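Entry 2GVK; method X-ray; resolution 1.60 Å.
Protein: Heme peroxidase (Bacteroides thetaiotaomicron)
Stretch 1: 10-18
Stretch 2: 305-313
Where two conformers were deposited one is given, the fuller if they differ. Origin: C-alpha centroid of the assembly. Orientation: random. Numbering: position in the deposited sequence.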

ATOM      1  N   GLY A  10     -31.678  18.914  -8.297  1.00 21.29           N
ATOM      2  CA  GLY A  10     -31.818  20.365  -8.403  1.00 20.63           C
ATOM      3  C   GLY A  10     -30.489  21.109  -8.371  1.00 20.03           C
ATOM      4  O   GLY A  10     -30.445  22.297  -8.046  1.00 20.03           O
ATOM      5  N   GLY A  11     -29.409  20.411  -8.725  1.00 19.34           N
ATOM      6  CA  GLY A  11     -28.073  20.992  -8.694  1.00 18.68           C
ATOM      7  C   GLY A  11     -27.466  21.049  -7.289  1.00 18.09           C
ATOM      8  O   GLY A  11     -26.476  21.735  -7.065  1.00 18.37           O
ATOM      9  N   HIS A  12     -28.050  20.328  -6.355  1.00 17.21           N
ATOM     10  CA  HIS A  12     -27.553  20.323  -4.993  1.00 16.41           C
ATOM     11  C   HIS A  12     -26.634  19.137  -4.768  1.00 15.95           C
ATOM     12  O   HIS A  12     -26.966  18.013  -5.123  1.00 16.65           O
ATOM     13  CB  HIS A  12     -28.713  20.277  -3.998  1.00 16.46           C
ATOM     14  CG  HIS A  12     -29.687  21.396  -4.153  1.00 16.42           C
ATOM     15  ND1 HIS A  12     -29.370  22.701  -3.850  1.00 18.93           N
ATOM     16  CD2 HIS A  12     -30.978  21.405  -4.562  1.00 16.56           C
ATOM     17  CE1 HIS A  12     -30.421  23.470  -4.078  1.00 19.34           C
ATOM     18  NE2 HIS A  12     -31.408  22.707  -4.515  1.00 17.80           N
ATOM     19  N   ILE A  13     -25.483  19.395  -4.173  1.00 14.93           N
ATOM     20  CA  ILE A  13     -24.513  18.354  -3.867  0.50 14.45           C
ATOM     21  C   ILE A  13     -24.889  17.683  -2.538  1.00 13.95           C
ATOM     22  O   ILE A  13     -24.970  18.349  -1.508  1.00 13.72           O
ATOM     23  CB  ILE A  13     -23.082  18.942  -3.730  0.50 14.52           C
ATOM     24  CG1 ILE A  13     -22.762  19.881  -4.901  0.50 14.95           C
ATOM     25  CG2 ILE A  13     -22.039  17.816  -3.616  0.50 14.61           C
ATOM     26  CD1 ILE A  13     -22.939  19.251  -6.260  0.50 14.33           C
ATOM     27  N   PRO A  14     -25.114  16.355  -2.558  1.00 13.23           N
ATOM     28  CA  PRO A  14     -25.443  15.665  -1.325  1.00 12.86           C
ATOM     29  C   PRO A  14     -24.225  15.432  -0.451  1.00 12.24           C
ATOM     30  O   PRO A  14     -23.096  15.461  -0.925  1.00 11.92           O
ATOM     31  CB  PRO A  14     -25.978  14.323  -1.811  1.00 12.92           C
ATOM     32  CG  PRO A  14     -25.261  14.070  -3.058  1.00 13.33           C
ATOM     33  CD  PRO A  14     -25.078  15.428  -3.705  1.00 13.27           C
ATOM     34  N   GLN A  15     -24.462  15.236   0.824  1.00 12.02           N
ATOM     35  CA  GLN A  15     -23.432  14.749   1.699  1.00 11.83           C
ATOM     36  C   GLN A  15     -23.110  13.298   1.282  1.00 12.10           C
ATOM     37  O   GLN A  15     -23.773  12.741   0.411  1.00 11.87           O
ATOM     38  CB  GLN A  15     -23.896  14.809   3.159  1.00 11.92           C
ATOM     39  CG  GLN A  15     -24.019  16.242   3.721  1.00 10.23           C
ATOM     40  CD  GLN A  15     -24.270  16.250   5.206  1.00 10.42           C
ATOM     41  OE1 GLN A  15     -23.513  15.665   5.960  1.00 10.36           O
ATOM     42  NE2 GLN A  15     -25.270  17.013   5.648  1.00  9.48           N
ATOM     43  N   ASP A  16     -22.144  12.676   1.970  1.00 12.35           N
ATOM     44  CA  ASP A  16     -21.663  11.358   1.606  0.50 12.64           C
ATOM     45  C   ASP A  16     -22.619  10.272   2.106  1.00 12.89           C
ATOM     46  O   ASP A  16     -22.265   9.467   2.969  1.00 13.43           O
ATOM     47  CB  ASP A  16     -20.251  11.143   2.188  0.50 12.64           C
ATOM     48  CG  ASP A  16     -19.539   9.941   1.586  0.50 14.09           C
ATOM     49  OD1 ASP A  16     -19.815   9.591   0.418  0.50 15.55           O
ATOM     50  OD2 ASP A  16     -18.665   9.374   2.270  0.50 15.19           O
ATOM     51  N   VAL A  17     -23.782  10.209   1.506  1.00 13.20           N
ATOM     52  CA  VAL A  17     -24.818   9.312   1.948  1.00 13.71           C
ATOM     53  C   VAL A  17     -24.849   8.015   1.153  1.00 14.58           C
ATOM     54  O   VAL A  17     -25.610   7.100   1.463  1.00 14.91           O
ATOM     55  CB  VAL A  17     -26.188   9.999   1.849  1.00 13.44           C
ATOM     56  CG1 VAL A  17     -26.220  11.228   2.744  1.00 12.98           C
ATOM     57  CG2 VAL A  17     -26.504  10.366   0.421  1.00 13.85           C
ATOM     58  N   ALA A  18     -24.023   7.935   0.132  1.00 15.38           N
ATOM     59  CA  ALA A  18     -23.927   6.739  -0.652  1.00 16.36           C
ATOM     60  C   ALA A  18     -22.525   6.230  -0.597  1.00 17.47           C
ATOM     61  O   ALA A  18     -22.113   5.476  -1.447  1.00 18.01           O
ATOM     62  CB  ALA A  18     -24.322   7.005  -2.059  1.00 16.55           C
ATOM     63  N   PHE A 305     -32.505  13.959   9.444  1.00 10.90           N
ATOM     64  CA  PHE A 305     -32.430  14.530   8.129  1.00 10.84           C
ATOM     65  C   PHE A 305     -31.027  15.066   7.879  1.00 10.89           C
ATOM     66  O   PHE A 305     -30.511  15.894   8.646  1.00 10.66           O
ATOM     67  CB  PHE A 305     -33.472  15.663   7.955  1.00 11.08           C
ATOM     68  CG  PHE A 305     -33.303  16.438   6.695  1.00 10.66           C
ATOM     69  CD1 PHE A 305     -33.424  15.818   5.465  1.00 11.20           C
ATOM     70  CD2 PHE A 305     -33.018  17.792   6.732  1.00 10.78           C
ATOM     71  CE1 PHE A 305     -33.249  16.533   4.284  1.00 11.47           C
ATOM     72  CE2 PHE A 305     -32.847  18.518   5.548  1.00 12.46           C
ATOM     73  CZ  PHE A 305     -32.967  17.892   4.334  1.00 10.03           C
ATOM     74  N   VAL A 306     -30.443  14.618   6.776  1.00 11.21           N
ATOM     75  CA  VAL A 306     -29.128  14.982   6.358  1.00 11.77           C
ATOM     76  C   VAL A 306     -29.235  15.952   5.150  1.00 11.92           C
ATOM     77  O   VAL A 306     -29.522  15.519   4.023  1.00 12.42           O
ATOM     78  CB  VAL A 306     -28.358  13.723   5.925  1.00 11.70           C
ATOM     79  CG1 VAL A 306     -26.930  14.076   5.418  1.00 12.41           C
ATOM     80  CG2 VAL A 306     -28.302  12.736   7.047  1.00 13.77           C
ATOM     81  N   PRO A 307     -29.056  17.255   5.386  1.00 11.84           N
ATOM     82  CA  PRO A 307     -29.260  18.214   4.295  1.00 11.58           C
ATOM     83  C   PRO A 307     -28.165  18.167   3.240  1.00 11.60           C
ATOM     84  O   PRO A 307     -27.070  17.727   3.512  1.00 11.58           O
ATOM     85  CB  PRO A 307     -29.268  19.597   5.020  1.00 11.50           C
ATOM     86  CG  PRO A 307     -28.669  19.361   6.326  1.00 14.11           C
ATOM     87  CD  PRO A 307     -28.731  17.909   6.664  1.00 11.97           C
ATOM     88  N   SER A 308     -28.472  18.630   2.035  1.00 11.32           N
ATOM     89  CA  SER A 308     -27.453  18.833   1.044  1.00 11.44           C
ATOM     90  C   SER A 308     -26.417  19.808   1.618  1.00 11.90           C
ATOM     91  O   SER A 308     -26.706  20.549   2.547  1.00 12.09           O
ATOM     92  CB  SER A 308     -28.055  19.409  -0.226  1.00 11.72           C
ATOM     93  OG  SER A 308     -28.471  20.750  -0.012  1.00 12.32           O
ATOM     94  N   TYR A 309     -25.218  19.805   1.061  1.00 12.01           N
ATOM     95  CA  TYR A 309     -24.187  20.784   1.481  1.00 12.43           C
ATOM     96  C   TYR A 309     -24.676  22.203   1.283  1.00 12.95           C
ATOM     97  O   TYR A 309     -24.407  23.059   2.094  1.00 13.31           O
ATOM     98  CB  TYR A 309     -22.894  20.580   0.694  1.00 12.33           C
ATOM     99  CG  TYR A 309     -22.053  19.427   1.154  1.00 12.29           C
ATOM    100  CD1 TYR A 309     -21.476  19.424   2.426  1.00 13.16           C
ATOM    101  CD2 TYR A 309     -21.714  18.402   0.277  1.00 13.42           C
ATOM    102  CE1 TYR A 309     -20.668  18.393   2.838  1.00 13.15           C
ATOM    103  CE2 TYR A 309     -20.918  17.366   0.670  1.00 13.36           C
ATOM    104  CZ  TYR A 309     -20.378  17.361   1.952  1.00 13.14           C
ATOM    105  OH  TYR A 309     -19.551  16.339   2.339  1.00 13.65           O
ATOM    106  N   ASP A 310     -25.372  22.455   0.171  1.00 13.07           N
ATOM    107  CA  ASP A 310     -25.904  23.802  -0.116  1.00 13.67           C
ATOM    108  C   ASP A 310     -26.799  24.272   1.010  1.00 13.58           C
ATOM    109  O   ASP A 310     -26.667  25.383   1.499  1.00 13.30           O
ATOM    110  CB  ASP A 310     -26.702  23.807  -1.431  1.00 13.92           C
ATOM    111  CG  ASP A 310     -25.820  23.890  -2.645  1.00 18.42           C
ATOM    112  OD1 ASP A 310     -24.642  24.333  -2.502  1.00 24.72           O
ATOM    113  OD2 ASP A 310     -26.311  23.585  -3.770  1.00 21.61           O
ATOM    114  N   LEU A 311     -27.741  23.433   1.392  1.00 13.84           N
ATOM    115  CA  LEU A 311     -28.665  23.776   2.447  1.00 14.39           C
ATOM    116  C   LEU A 311     -27.952  23.913   3.787  1.00 15.07           C
ATOM    117  O   LEU A 311     -28.223  24.839   4.554  1.00 15.43           O
ATOM    118  CB  LEU A 311     -29.786  22.726   2.530  1.00 14.17           C
ATOM    119  CG  LEU A 311     -30.806  22.917   3.661  1.00 13.37           C
ATOM    120  CD1 LEU A 311     -31.341  24.350   3.695  1.00 12.12           C
ATOM    121  CD2 LEU A 311     -31.915  21.949   3.504  1.00 12.01           C
ATOM    122  N   LEU A 312     -27.044  22.989   4.071  1.00 15.52           N
ATOM    123  CA  LEU A 312     -26.235  23.046   5.292  1.00 15.94           C
ATOM    124  C   LEU A 312     -25.540  24.421   5.442  1.00 16.22           C
ATOM    125  O   LEU A 312     -25.547  25.011   6.506  1.00 16.51           O
ATOM    126  CB  LEU A 312     -25.210  21.935   5.281  1.00 16.10           C
ATOM    127  CG  LEU A 312     -24.567  21.629   6.600  1.00 17.67           C
ATOM    128  CD1 LEU A 312     -25.606  21.223   7.649  1.00 15.79           C
ATOM    129  CD2 LEU A 312     -23.556  20.535   6.427  1.00 15.42           C
ATOM    130  N   GLY A 313     -24.979  24.919   4.353  1.00 16.36           N
ATOM    131  CA  GLY A 313     -24.358  26.231   4.349  1.00 16.57           C
ATOM    132  C   GLY A 313     -25.351  27.335   4.705  1.00 16.89           C
ATOM    133  O   GLY A 313     -25.017  28.271   5.446  1.00 16.99           O
TER
HETATM  134  O   HOH W   1     -27.210  14.947   1.716  1.00 13.71           O
HETATM  135  O   HOH W   2     -20.546  14.329   3.745  1.00 15.49           O

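Residues 10-18, an irregular segment near the start of the chain, pack against a stretch that leaves a strand at Val-306, turns through Pro-307 and Ser-308, and enters a helix at Tyr-309. The contact buries 506 Å², both sides summed, and three direct hydrogen bonds cross it.

The central one satisfies an amide in the first turn of the helix, Tyr-309 N. Amides there have no carbonyl one turn earlier to bond, and Tyr-309 N instead donates to Ile-13 O (3.0 Å, 157°). Two residues on, Leu-311 N is capped within its own stretch by Ser-308 OG (3.1 Å, 166°). With chi1 at 70° (p), the short serine side chain brings its oxygen back to that amide, while Ser-308 CB lies 3.5 Å from Ile-13 O. The backbones come close here, Pro-14 CA lying 4.4 Å from Ser-308 CA.

At one end, His-12 ND1 donates to Asp-310 OD2 (3.2 Å, 153°). The carboxylate oxygen sits at the edge of the imidazole, near its plane, where a ring nitrogen can direct its proton. The CA-to-CB bond of Asp-310 points toward the first stretch, and that of His-12 points sideways.

Gln-15 provides the third bond and, of its stretch, loses the most area to the contact, 108 Å². With chi1 at m and chi2 extended at t, the side chain carries its amide to Pro-307, where Gln-15 NE2 donates to Pro-307 O (2.9 Å, 159°). Both OE1 and NE2 also have hydrogen-bonding partners elsewhere in the structure, so the polar end of this buried side chain is satisfied. Its aliphatic part serves a different purpose: Gln-15 CG stands over one face of the Tyr-309 ring, 4.2 Å from the centroid and 13° off the normal, a CH-pi contact.

Waters satisfy two further backbone amides. Gln-15 N donates to water 1 (2.9 Å from N to the water O), which in turn makes a weak bond to Pro-307 O (3.3 Å from the water O). Asp-16 N donates to water 2 (2.9 Å from N to the water O), whose oxygen is also hydrogen-bonded to Tyr-309 OH at 2.6 Å. The buried tyrosine thus offers a ring for packing and a hydroxyl that reaches backbone through solvent.

Apolar contacts complete the fit. Ile-13 CG2 meets Tyr-309 CD2 at 4.0 Å, although the end of the isoleucine leads away. Val-17 and Val-306, both buried, point toward the opposing stretch and meet through their CG1 atoms at 4.0 Å, which suits two side chains with no polar atoms.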